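Local coordinates for putative ABC-transporter ATP-binding protein (PDB 1Z47) that probably hydrolyses ATP to drive sulfate import, as the nucleotide-binding subunit of an ABC transporter, at residues Glu16-Lys22 against Pro67-Trp73; Lys54-Leu58 against Val200-His204; Glu248-Arg254 against Val280-Pro286; Asp288-Ala294 against Val343-Arg349. The contacts are given in a common frame with arbitrary orientation. Numbering follows the deposited sequence.

The four contacts illustrate how the ATPase subunit of a putative sulfate ABC transporter is built from separate modules. Contacts 1 and 2 belong to the nucleotide-binding domain: their centres lie about 15 Å apart, and Phe17 CZ of the antiparallel sheet rests 3.7 Å from Ile57 O of the helix in contact 2. That helix carries Lys54 and Thr55 of a probable Walker A motif, so contact 2 is the one at the presumed ATP site. Contacts 3 and 4 lie in the C-terminal part and also touch, Val284 CG1 meeting Val289 CG2 at 3.3 Å. Nearest atoms of contacts 2 and 3 are about 11 Å apart, and the centres of contacts 1 and 4 about 48 Å.

Contact 1 (Glu16-Lys22 against Pro67-Trp73); sequences EFVGVEK and PTKGDVW
Phe17 (chi1 -90°) lays its ring beside Val72, CE2 to CG2 3.7 Å, on the face these two share in an antiparallel strand pair. Glu16, Phe17 and Val18 pair with Trp73, Val72 and Asp71. Glu16 and Trp73 exchange hydrogen bonds (Glu16 N to Trp73 O 2.8 Å, Trp73 N to Glu16 O 2.7 Å), and Val18 N reaches Asp71 O at 2.7 Å. Gly19 (phi/psi 46/47) and Gly70 (87/172) then turn both strands through a corner; a CB on Gly70 would clash with Gly19 O. Beyond it the register has slipped by one: Glu21 N bonds Lys69 O (2.8 Å), while Glu21 O accepts from Thr68 N (2.6 Å) and Lys69 N (3.3 Å), a classic beta bulge. A salt bridge, Glu21 OE2 to Lys69 NZ 3.2 Å, spans the pair, and Val20 CG1 packs on Pro67 CB at 3.7 Å. This belongs to the antiparallel sheet of the ABC ATPase domain: strand 34-38 flanks strand 15-22, and Phe17 and Pro67 lean on helix 54-62.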
# COMPACT_ATOMS: atom_id res chain seq x y z
N GLU B 16 -0.34 -28.36 9.23
CA GLU B 16 0.90 -28.90 8.70
C GLU B 16 0.76 -29.46 7.31
O GLU B 16 -0.21 -30.15 6.97
CB GLU B 16 1.49 -29.98 9.64
CG GLU B 16 2.83 -30.55 9.13
CD GLU B 16 3.55 -31.43 10.16
OE1 GLU B 16 4.65 -31.92 9.83
OE2 GLU B 16 3.03 -31.62 11.28
N PHE B 17 1.73 -29.12 6.47
CA PHE B 17 1.74 -29.65 5.11
C PHE B 17 2.89 -30.66 5.07
O PHE B 17 3.98 -30.39 5.56
CB PHE B 17 1.99 -28.53 4.08
CG PHE B 17 0.73 -27.87 3.58
CD1 PHE B 17 0.65 -27.39 2.27
CD2 PHE B 17 -0.38 -27.70 4.42
CE1 PHE B 17 -0.51 -26.76 1.80
CE2 PHE B 17 -1.54 -27.08 3.96
CZ PHE B 17 -1.60 -26.60 2.65
N VAL B 18 2.63 -31.82 4.48
CA VAL B 18 3.64 -32.86 4.37
C VAL B 18 3.87 -33.17 2.90
O VAL B 18 3.04 -33.82 2.26
CB VAL B 18 3.20 -34.16 5.09
CG1 VAL B 18 4.27 -35.25 4.92
CG2 VAL B 18 2.97 -33.87 6.56
N GLY B 19 4.97 -32.66 2.36
CA GLY B 19 5.31 -32.88 0.97
C GLY B 19 4.12 -32.67 0.05
O GLY B 19 3.85 -33.49 -0.83
N VAL B 20 3.41 -31.56 0.26
CA VAL B 20 2.24 -31.25 -0.53
C VAL B 20 2.64 -30.75 -1.91
O VAL B 20 3.50 -29.86 -2.05
CB VAL B 20 1.37 -30.20 0.17
CG1 VAL B 20 0.18 -29.84 -0.71
CG2 VAL B 20 0.90 -30.74 1.53
N GLU B 21 2.01 -31.31 -2.92
CA GLU B 21 2.28 -30.98 -4.29
C GLU B 21 0.97 -30.87 -5.06
O GLU B 21 0.11 -31.74 -4.95
CB GLU B 21 3.17 -32.07 -4.89
CG GLU B 21 3.48 -31.92 -6.36
CD GLU B 21 4.27 -33.11 -6.88
OE1 GLU B 21 5.40 -33.34 -6.38
OE2 GLU B 21 3.75 -33.81 -7.78
N LYS B 22 0.85 -29.80 -5.84
CA LYS B 22 -0.33 -29.52 -6.65
C LYS B 22 0.23 -28.64 -7.76
O LYS B 22 0.43 -27.45 -7.58
CB LYS B 22 -1.36 -28.75 -5.84
CG LYS B 22 -2.78 -29.23 -5.98
CD LYS B 22 -3.39 -28.88 -7.31
CE LYS B 22 -4.90 -29.07 -7.22
NZ LYS B 22 -5.61 -28.80 -8.48
N PRO B 67 -4.36 -31.96 -2.71
CA PRO B 67 -2.99 -32.22 -3.15
C PRO B 67 -2.82 -33.45 -4.05
O PRO B 67 -3.47 -34.47 -3.85
CB PRO B 67 -2.22 -32.35 -1.84
CG PRO B 67 -3.24 -32.93 -0.90
CD PRO B 67 -4.50 -32.16 -1.26
N THR B 68 -1.95 -33.33 -5.05
CA THR B 68 -1.66 -34.42 -5.98
C THR B 68 -0.75 -35.42 -5.28
O THR B 68 -0.66 -36.59 -5.67
CB THR B 68 -0.94 -33.92 -7.26
OG1 THR B 68 -1.71 -32.89 -7.89
CG2 THR B 68 -0.76 -35.07 -8.25
N LYS B 69 -0.06 -34.94 -4.25
CA LYS B 69 0.87 -35.74 -3.43
C LYS B 69 1.05 -34.98 -2.13
O LYS B 69 0.87 -33.76 -2.07
CB LYS B 69 2.23 -35.89 -4.13
CG LYS B 69 2.20 -36.72 -5.39
CD LYS B 69 3.50 -36.58 -6.18
CE LYS B 69 3.34 -37.15 -7.59
NZ LYS B 69 4.51 -36.86 -8.47
N GLY B 70 1.42 -35.70 -1.07
CA GLY B 70 1.60 -35.05 0.21
C GLY B 70 0.29 -34.97 0.96
O GLY B 70 -0.76 -35.29 0.41
N ASP B 71 0.34 -34.56 2.22
CA ASP B 71 -0.88 -34.48 3.01
C ASP B 71 -0.97 -33.20 3.83
O ASP B 71 0.04 -32.55 4.11
CB ASP B 71 -1.00 -35.69 3.94
CG ASP B 71 -1.19 -37.00 3.18
OD1 ASP B 71 -0.18 -37.68 2.89
OD2 ASP B 71 -2.35 -37.35 2.87
N VAL B 72 -2.19 -32.86 4.23
CA VAL B 72 -2.45 -31.68 5.04
C VAL B 72 -3.04 -32.08 6.38
O VAL B 72 -4.03 -32.81 6.44
CB VAL B 72 -3.41 -30.69 4.34
CG1 VAL B 72 -4.63 -31.43 3.81
CG2 VAL B 72 -3.83 -29.59 5.32
N TRP B 73 -2.44 -31.59 7.45
CA TRP B 73 -2.89 -31.90 8.79
C TRP B 73 -3.37 -30.66 9.52
O TRP B 73 -2.83 -29.57 9.34
CB TRP B 73 -1.74 -32.52 9.58
CG TRP B 73 -1.37 -33.87 9.12
CD1 TRP B 73 -0.99 -34.24 7.86
CD2 TRP B 73 -1.40 -35.06 9.90
NE1 TRP B 73 -0.77 -35.60 7.81
CE2 TRP B 73 -1.01 -36.13 9.05
CE3 TRP B 73 -1.71 -35.34 11.23
CZ2 TRP B 73 -0.93 -37.45 9.49
CZ3 TRP B 73 -1.63 -36.65 11.68
CH2 TRP B 73 -1.24 -37.69 10.81

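Contact 2 (Lys54-Leu58 against Val200-His204)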
# COMPACT_ATOMS: atom_id res chain seq x y z
N LYS B 54 0.77 -19.13 -3.20
CA LYS B 54 0.18 -18.71 -1.94
C LYS B 54 -1.33 -18.94 -1.86
O LYS B 54 -1.85 -19.36 -0.82
CB LYS B 54 0.50 -17.22 -1.65
CG LYS B 54 -0.11 -16.17 -2.62
CD LYS B 54 0.50 -14.79 -2.30
CE LYS B 54 -0.22 -13.61 -2.98
NZ LYS B 54 -0.08 -13.62 -4.45
N THR B 55 -2.06 -18.68 -2.94
CA THR B 55 -3.51 -18.86 -2.91
C THR B 55 -3.86 -20.36 -2.92
O THR B 55 -4.76 -20.81 -2.18
CB THR B 55 -4.17 -18.13 -4.10
OG1 THR B 55 -3.89 -16.73 -3.99
CG2 THR B 55 -5.69 -18.31 -4.10
N THR B 56 -3.14 -21.12 -3.73
CA THR B 56 -3.37 -22.56 -3.81
C THR B 56 -3.19 -23.16 -2.42
O THR B 56 -3.99 -23.99 -1.99
CB THR B 56 -2.40 -23.22 -4.80
OG1 THR B 56 -2.56 -22.58 -6.08
CG2 THR B 56 -2.71 -24.74 -4.95
N ILE B 57 -2.14 -22.73 -1.70
CA ILE B 57 -1.88 -23.22 -0.35
C ILE B 57 -3.07 -22.90 0.58
O ILE B 57 -3.55 -23.79 1.31
CB ILE B 57 -0.59 -22.59 0.24
CG1 ILE B 57 0.65 -23.22 -0.45
CG2 ILE B 57 -0.55 -22.77 1.76
CD1 ILE B 57 1.99 -22.68 0.04
N LEU B 58 -3.54 -21.65 0.56
CA LEU B 58 -4.69 -21.27 1.39
C LEU B 58 -5.87 -22.20 1.05
O LEU B 58 -6.54 -22.72 1.95
CB LEU B 58 -5.09 -19.81 1.12
CG LEU B 58 -5.99 -19.26 2.22
CD1 LEU B 58 -5.14 -18.85 3.43
CD2 LEU B 58 -6.83 -18.09 1.67
N VAL B 200 -4.50 -17.72 8.97
CA VAL B 200 -3.60 -17.68 7.81
C VAL B 200 -4.23 -16.72 6.79
O VAL B 200 -5.42 -16.82 6.49
CB VAL B 200 -3.48 -19.06 7.11
CG1 VAL B 200 -2.31 -19.03 6.10
CG2 VAL B 200 -3.24 -20.17 8.14
N PHE B 201 -3.43 -15.81 6.24
CA PHE B 201 -3.98 -14.88 5.25
C PHE B 201 -3.02 -14.80 4.07
O PHE B 201 -1.83 -15.06 4.20
CB PHE B 201 -4.21 -13.50 5.88
CG PHE B 201 -2.96 -12.79 6.31
CD1 PHE B 201 -2.33 -11.87 5.46
CD2 PHE B 201 -2.42 -13.01 7.58
CE1 PHE B 201 -1.20 -11.18 5.89
CE2 PHE B 201 -1.30 -12.34 8.02
CZ PHE B 201 -0.67 -11.41 7.18
N VAL B 202 -3.57 -14.47 2.91
CA VAL B 202 -2.81 -14.37 1.67
C VAL B 202 -2.51 -12.91 1.38
O VAL B 202 -3.36 -12.04 1.62
CB VAL B 202 -3.63 -14.99 0.50
CG1 VAL B 202 -3.10 -14.50 -0.85
CG2 VAL B 202 -3.57 -16.54 0.59
N THR B 203 -1.32 -12.62 0.88
CA THR B 203 -0.97 -11.23 0.57
C THR B 203 0.24 -11.08 -0.35
O THR B 203 1.18 -11.88 -0.33
CB THR B 203 -0.73 -10.43 1.87
OG1 THR B 203 -0.53 -9.05 1.55
CG2 THR B 203 0.48 -10.94 2.60
N HIS B 204 0.22 -10.05 -1.19
CA HIS B 204 1.34 -9.78 -2.07
C HIS B 204 2.02 -8.48 -1.61
O HIS B 204 2.91 -7.95 -2.29
CB HIS B 204 0.87 -9.68 -3.53
CG HIS B 204 -0.24 -8.70 -3.76
ND1 HIS B 204 -0.08 -7.34 -3.63
CD2 HIS B 204 -1.54 -8.89 -4.11
CE1 HIS B 204 -1.22 -6.73 -3.89
NE2 HIS B 204 -2.12 -7.65 -4.19
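Lys54, probably the lysine of a P-loop (Walker A motif), lies along the strand with its aliphatic stem. With chi1 at 66° (p), chi2 and chi3 t and chi4 at -67° (m), the side chain runs out past the C-terminal end of strand 200-203: Lys54 CE lies 3.7 Å from Val202 CG1 and 3.5 Å from Thr203 O. NZ turns to the carbonyls of Gly48 and Pro49, to which its hydrogen bonds are weak; such a lysine characteristically binds nucleotide phosphates in Walker A motifs, a role consistent with the sequence here. One turn further on, Leu58 (chi1 -163°, chi2 80°) points the same way, setting CB 3.6 Å from Val202 CG2 and CD1 3.9 Å from Val200 CG1. Val202, in the t rotamer, thus fits between Lys54 and Leu58. Phe201 and Thr203 alternate to the other side of the strand, whereas His204, p at chi1, hydrogen-bonds through ND1 to Thr178 OG1 of the second subunit. No hydrogen bond joins the two segments. Helix and strand run nearly antiparallel, at 158° with axes 8.5 Å apart, so that helix 54-62 lies over the central sheet, where strand 198-203 is flanked by strands 43-47 and 166-170.

Contact 3 (Glu248-Arg254 against Val280-Pro286)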
# COMPACT_ATOMS: atom_id res chain seq x y z
N GLU B 248 12.38 -2.54 1.48
CA GLU B 248 12.74 -1.88 0.24
C GLU B 248 14.22 -2.11 -0.01
O GLU B 248 14.98 -2.32 0.93
CB GLU B 248 12.42 -0.39 0.36
CG GLU B 248 10.90 -0.16 0.35
CD GLU B 248 10.49 1.25 0.72
OE1 GLU B 248 10.24 1.49 1.92
OE2 GLU B 248 10.42 2.10 -0.19
N SER B 249 14.62 -2.08 -1.28
CA SER B 249 16.03 -2.32 -1.56
C SER B 249 16.54 -1.80 -2.88
O SER B 249 15.77 -1.56 -3.81
CB SER B 249 16.35 -3.83 -1.47
OG SER B 249 15.48 -4.59 -2.31
N ASN B 250 17.84 -1.58 -2.92
CA ASN B 250 18.53 -1.21 -4.14
C ASN B 250 19.25 -2.54 -4.37
O ASN B 250 19.85 -3.08 -3.45
CB ASN B 250 19.54 -0.09 -3.87
CG ASN B 250 18.87 1.26 -3.65
OD1 ASN B 250 18.49 1.96 -4.61
ND2 ASN B 250 18.71 1.63 -2.39
N VAL B 251 19.15 -3.09 -5.57
CA VAL B 251 19.80 -4.36 -5.85
C VAL B 251 20.62 -4.20 -7.13
O VAL B 251 20.09 -3.77 -8.17
CB VAL B 251 18.76 -5.49 -6.07
CG1 VAL B 251 19.48 -6.83 -6.20
CG2 VAL B 251 17.74 -5.51 -4.91
N TRP B 252 21.90 -4.53 -7.05
CA TRP B 252 22.76 -4.39 -8.22
C TRP B 252 23.76 -5.51 -8.30
O TRP B 252 24.09 -6.13 -7.30
CB TRP B 252 23.55 -3.09 -8.19
CG TRP B 252 22.78 -1.91 -7.83
CD1 TRP B 252 22.76 -1.31 -6.61
CD2 TRP B 252 21.93 -1.14 -8.68
NE1 TRP B 252 21.95 -0.20 -6.65
CE2 TRP B 252 21.43 -0.07 -7.90
CE3 TRP B 252 21.54 -1.24 -10.02
CZ2 TRP B 252 20.56 0.89 -8.43
CZ3 TRP B 252 20.66 -0.29 -10.54
CH2 TRP B 252 20.19 0.76 -9.74
N THR B 253 24.27 -5.73 -9.51
CA THR B 253 25.24 -6.78 -9.72
C THR B 253 26.64 -6.17 -9.63
O THR B 253 26.86 -5.03 -10.02
CB THR B 253 25.06 -7.42 -11.13
OG1 THR B 253 23.72 -7.91 -11.25
CG2 THR B 253 26.05 -8.59 -11.33
N ARG B 254 27.56 -6.95 -9.10
CA ARG B 254 28.95 -6.54 -9.02
C ARG B 254 29.74 -7.81 -9.22
O ARG B 254 29.25 -8.90 -8.91
CB ARG B 254 29.32 -5.93 -7.63
CG ARG B 254 28.75 -4.55 -7.34
CD ARG B 254 29.31 -3.45 -8.19
NE ARG B 254 28.79 -2.14 -7.78
CZ ARG B 254 27.68 -1.57 -8.27
NH1 ARG B 254 26.94 -2.18 -9.19
NH2 ARG B 254 27.33 -0.36 -7.85
N VAL B 280 27.79 -11.22 -8.00
CA VAL B 280 26.92 -11.26 -6.81
C VAL B 280 25.94 -10.11 -6.94
O VAL B 280 26.16 -9.17 -7.73
CB VAL B 280 27.69 -11.00 -5.48
CG1 VAL B 280 28.71 -12.07 -5.22
CG2 VAL B 280 28.39 -9.64 -5.55
N ALA B 281 24.87 -10.19 -6.15
CA ALA B 281 23.88 -9.12 -6.09
C ALA B 281 24.19 -8.42 -4.77
O ALA B 281 24.30 -9.06 -3.74
CB ALA B 281 22.43 -9.69 -6.05
N VAL B 282 24.36 -7.11 -4.82
CA VAL B 282 24.58 -6.37 -3.59
C VAL B 282 23.18 -5.80 -3.29
O VAL B 282 22.53 -5.24 -4.18
CB VAL B 282 25.55 -5.20 -3.80
CG1 VAL B 282 26.05 -4.70 -2.45
CG2 VAL B 282 26.67 -5.63 -4.68
N VAL B 283 22.72 -5.97 -2.06
CA VAL B 283 21.41 -5.44 -1.66
C VAL B 283 21.62 -4.38 -0.57
O VAL B 283 22.18 -4.67 0.48
CB VAL B 283 20.50 -6.58 -1.16
CG1 VAL B 283 19.11 -6.05 -0.79
CG2 VAL B 283 20.34 -7.62 -2.26
N VAL B 284 21.18 -3.16 -0.84
CA VAL B 284 21.34 -2.07 0.12
C VAL B 284 20.01 -1.35 0.29
O VAL B 284 19.45 -0.84 -0.68
CB VAL B 284 22.44 -1.06 -0.36
CG1 VAL B 284 22.59 0.10 0.65
CG2 VAL B 284 23.78 -1.80 -0.57
N ARG B 285 19.51 -1.32 1.52
CA ARG B 285 18.24 -0.65 1.79
C ARG B 285 18.38 0.87 1.73
O ARG B 285 19.37 1.42 2.17
CB ARG B 285 17.67 -1.13 3.13
CG ARG B 285 17.36 -2.64 3.10
CD ARG B 285 16.39 -3.06 4.20
NE ARG B 285 16.31 -4.50 4.36
CZ ARG B 285 15.56 -5.30 3.62
NH1 ARG B 285 14.81 -4.80 2.64
NH2 ARG B 285 15.54 -6.60 3.86
N PRO B 286 17.38 1.56 1.16
CA PRO B 286 17.41 3.02 1.03
C PRO B 286 17.81 3.80 2.29
O PRO B 286 18.50 4.83 2.20
CB PRO B 286 15.99 3.36 0.58
CG PRO B 286 15.63 2.17 -0.28
CD PRO B 286 16.13 1.01 0.60
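A regular antiparallel strand pair in the C-terminal domain, probably the regulatory domain of CysA, joins these segments with a 151° angle between strand directions. Val280 opens the pairing: its N gives a hydrogen bond to Arg254 O at 2.9 Å and its O receives one from Arg254 N at 3.0 Å. Ala281, in a non-hydrogen-bonded pair with Thr253, offers its CB to Val251 CG1 at 4.1 Å. Val282 returns to the hydrogen-bonded type: Val282 N donates to Trp252 O (2.7 Å), and Trp252 N donates to Val282 O (3.0 Å). Val282 CG2 takes the aliphatic part of Arg254, CG at 3.5 Å; the guanidinium of that arginine goes on to a salt bridge with Glu323. Val283 puts CG1 3.6 Å from Ser249 CB and CG2 4.1 Å from Val251 CG1, on the same face as Ala281, where helix 240-245 packs through Leu240. At Val284 the carbonyl oxygen accepts twice from Asn250, from N at 2.9 Å and from side-chain ND2 at 3.1 Å, so that the side chain reinforces the last backbone pair; Asn250 OD1 accepts from Glu326 N. Arg285 leaves the strand and reaches back to the segment before strand 250-255, where NH1 also bonds Ile246 O, and makes a cation-pi contact with Tyr234. Pro286 then lays its CD 3.5 Å from Glu248 O, the same oxygen that accepts from Arg285 NH1 at 3.0 Å.

Contact 4 (Asp288-Ala294 against Val343-Arg349)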
# COMPACT_ATOMS: atom_id res chain seq x y z
N ASP B 288 19.80 2.76 4.54
CA ASP B 288 21.19 2.45 4.87
C ASP B 288 22.26 3.13 4.03
O ASP B 288 23.38 2.63 3.95
CB ASP B 288 21.43 0.95 4.82
CG ASP B 288 20.58 0.20 5.81
OD1 ASP B 288 20.37 0.75 6.91
OD2 ASP B 288 20.14 -0.92 5.49
N VAL B 289 21.93 4.25 3.42
CA VAL B 289 22.87 5.00 2.60
C VAL B 289 22.84 6.46 3.05
O VAL B 289 21.77 7.06 3.15
CB VAL B 289 22.48 4.90 1.12
CG1 VAL B 289 23.48 5.66 0.26
CG2 VAL B 289 22.41 3.41 0.70
N GLU B 290 24.01 7.04 3.31
CA GLU B 290 24.10 8.44 3.76
C GLU B 290 24.69 9.34 2.69
O GLU B 290 25.65 8.98 2.01
CB GLU B 290 24.93 8.51 5.03
CG GLU B 290 24.63 7.37 5.98
CD GLU B 290 25.35 7.50 7.31
OE1 GLU B 290 24.87 8.25 8.19
OE2 GLU B 290 26.41 6.85 7.48
N LEU B 291 24.11 10.53 2.53
CA LEU B 291 24.58 11.48 1.53
C LEU B 291 25.27 12.69 2.14
O LEU B 291 24.84 13.22 3.17
CB LEU B 291 23.41 11.93 0.67
CG LEU B 291 22.54 10.75 0.21
CD1 LEU B 291 21.41 11.27 -0.64
CD2 LEU B 291 23.38 9.75 -0.55
N GLN B 292 26.34 13.13 1.49
CA GLN B 292 27.12 14.27 1.93
C GLN B 292 27.48 15.02 0.68
O GLN B 292 27.87 14.41 -0.32
CB GLN B 292 28.35 13.78 2.68
CG GLN B 292 27.97 12.87 3.84
CD GLN B 292 29.16 12.29 4.59
OE1 GLN B 292 30.01 13.03 5.10
NE2 GLN B 292 29.22 10.96 4.67
N PRO B 293 27.35 16.36 0.70
CA PRO B 293 27.67 17.21 -0.46
C PRO B 293 29.04 16.91 -1.06
O PRO B 293 29.91 16.35 -0.40
CB PRO B 293 27.57 18.62 0.11
CG PRO B 293 26.58 18.47 1.24
CD PRO B 293 27.04 17.18 1.87
N ALA B 294 29.21 17.27 -2.33
CA ALA B 294 30.48 17.05 -3.02
C ALA B 294 30.51 17.71 -4.39
O ALA B 294 29.48 18.12 -4.93
CB ALA B 294 30.74 15.55 -3.16
N VAL B 343 26.57 14.60 -5.17
CA VAL B 343 26.74 13.99 -3.85
C VAL B 343 27.63 12.76 -3.76
O VAL B 343 27.89 12.08 -4.75
CB VAL B 343 25.38 13.59 -3.22
CG1 VAL B 343 24.54 14.82 -2.94
CG2 VAL B 343 24.65 12.62 -4.16
N HIS B 344 28.05 12.50 -2.52
CA HIS B 344 28.89 11.37 -2.14
C HIS B 344 27.96 10.43 -1.39
O HIS B 344 27.11 10.90 -0.62
CB HIS B 344 30.00 11.86 -1.20
CG HIS B 344 30.66 10.78 -0.39
ND1 HIS B 344 31.82 10.14 -0.79
CD2 HIS B 344 30.33 10.22 0.80
CE1 HIS B 344 32.17 9.25 0.11
NE2 HIS B 344 31.28 9.28 1.09
N MET B 345 28.10 9.13 -1.62
CA MET B 345 27.28 8.10 -0.97
C MET B 345 28.05 7.36 0.11
O MET B 345 29.27 7.22 0.02
CB MET B 345 26.82 7.05 -1.99
CG MET B 345 25.78 7.53 -2.97
SD MET B 345 25.59 6.32 -4.30
CE MET B 345 26.28 7.21 -5.64
N ASN B 346 27.33 6.87 1.10
CA ASN B 346 27.93 6.14 2.20
C ASN B 346 27.07 4.94 2.57
O ASN B 346 26.15 5.05 3.40
CB ASN B 346 28.03 7.05 3.42
CG ASN B 346 28.98 6.53 4.46
OD1 ASN B 346 29.10 5.32 4.68
ND2 ASN B 346 29.66 7.44 5.13
N VAL B 347 27.36 3.79 1.97
CA VAL B 347 26.59 2.60 2.26
C VAL B 347 26.99 2.15 3.65
O VAL B 347 28.17 1.97 3.89
CB VAL B 347 26.88 1.51 1.21
CG1 VAL B 347 26.18 0.21 1.56
CG2 VAL B 347 26.44 2.00 -0.15
N THR B 348 26.02 2.00 4.56
CA THR B 348 26.31 1.59 5.93
C THR B 348 26.00 0.13 6.29
O THR B 348 26.63 -0.42 7.19
CB THR B 348 25.59 2.51 6.97
OG1 THR B 348 24.17 2.33 6.88
CG2 THR B 348 25.94 3.97 6.72
N ARG B 349 25.02 -0.48 5.62
CA ARG B 349 24.67 -1.89 5.87
C ARG B 349 24.29 -2.45 4.50
O ARG B 349 23.84 -1.69 3.62
CB ARG B 349 23.48 -2.02 6.83
CG ARG B 349 23.77 -1.47 8.22
CD ARG B 349 22.51 -1.30 9.07
NE ARG B 349 21.77 -2.55 9.22
CZ ARG B 349 20.66 -2.68 9.94
NH1 ARG B 349 20.16 -1.64 10.60
NH2 ARG B 349 20.05 -3.86 10.00
O HOH W 1 21.10 -2.08 3.43
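Here two antiparallel strands form one margin of the five-stranded sheet of the C-terminal domain, strand 289-293 being outermost and strand 342-347 next to it, at 154°. The apolar face is a row of side chains in loose contact. Val289 sits between Met345 and Val347, with CG1 4.3 Å from Met345 CB and CG2 4.4 Å from Val347 CG2, and Leu291 CD2 rests against Met345 CG at 4.1 Å. Strand 324-330 meets the same face, Val327 touching both Val289 and Leu291, and Val284 packs on Val289 and Val347. The other face carries polar side chains: Glu290 sets CB 3.8 Å from Asn346 CB and brings OE2 to 3.0 Å from Thr348 CG2, while Gln292 NE2 comes within 4.1 Å of His344 CD2. Beyond Pro293, which turns away, the small Ala294 fits its CB against His344 CB at 4.2 Å. Backbone bonds such as His344 N to Gln292 O (2.9 Å) hold the register. At the far end Asp288 fills the hollow beside Thr348 and Arg349: its O accepts from Thr348 N (2.8 Å) and OG1 (3.0 Å), and a water donates to both Asp288 OD2 (2.6 Å) and Arg349 O (2.8 Å).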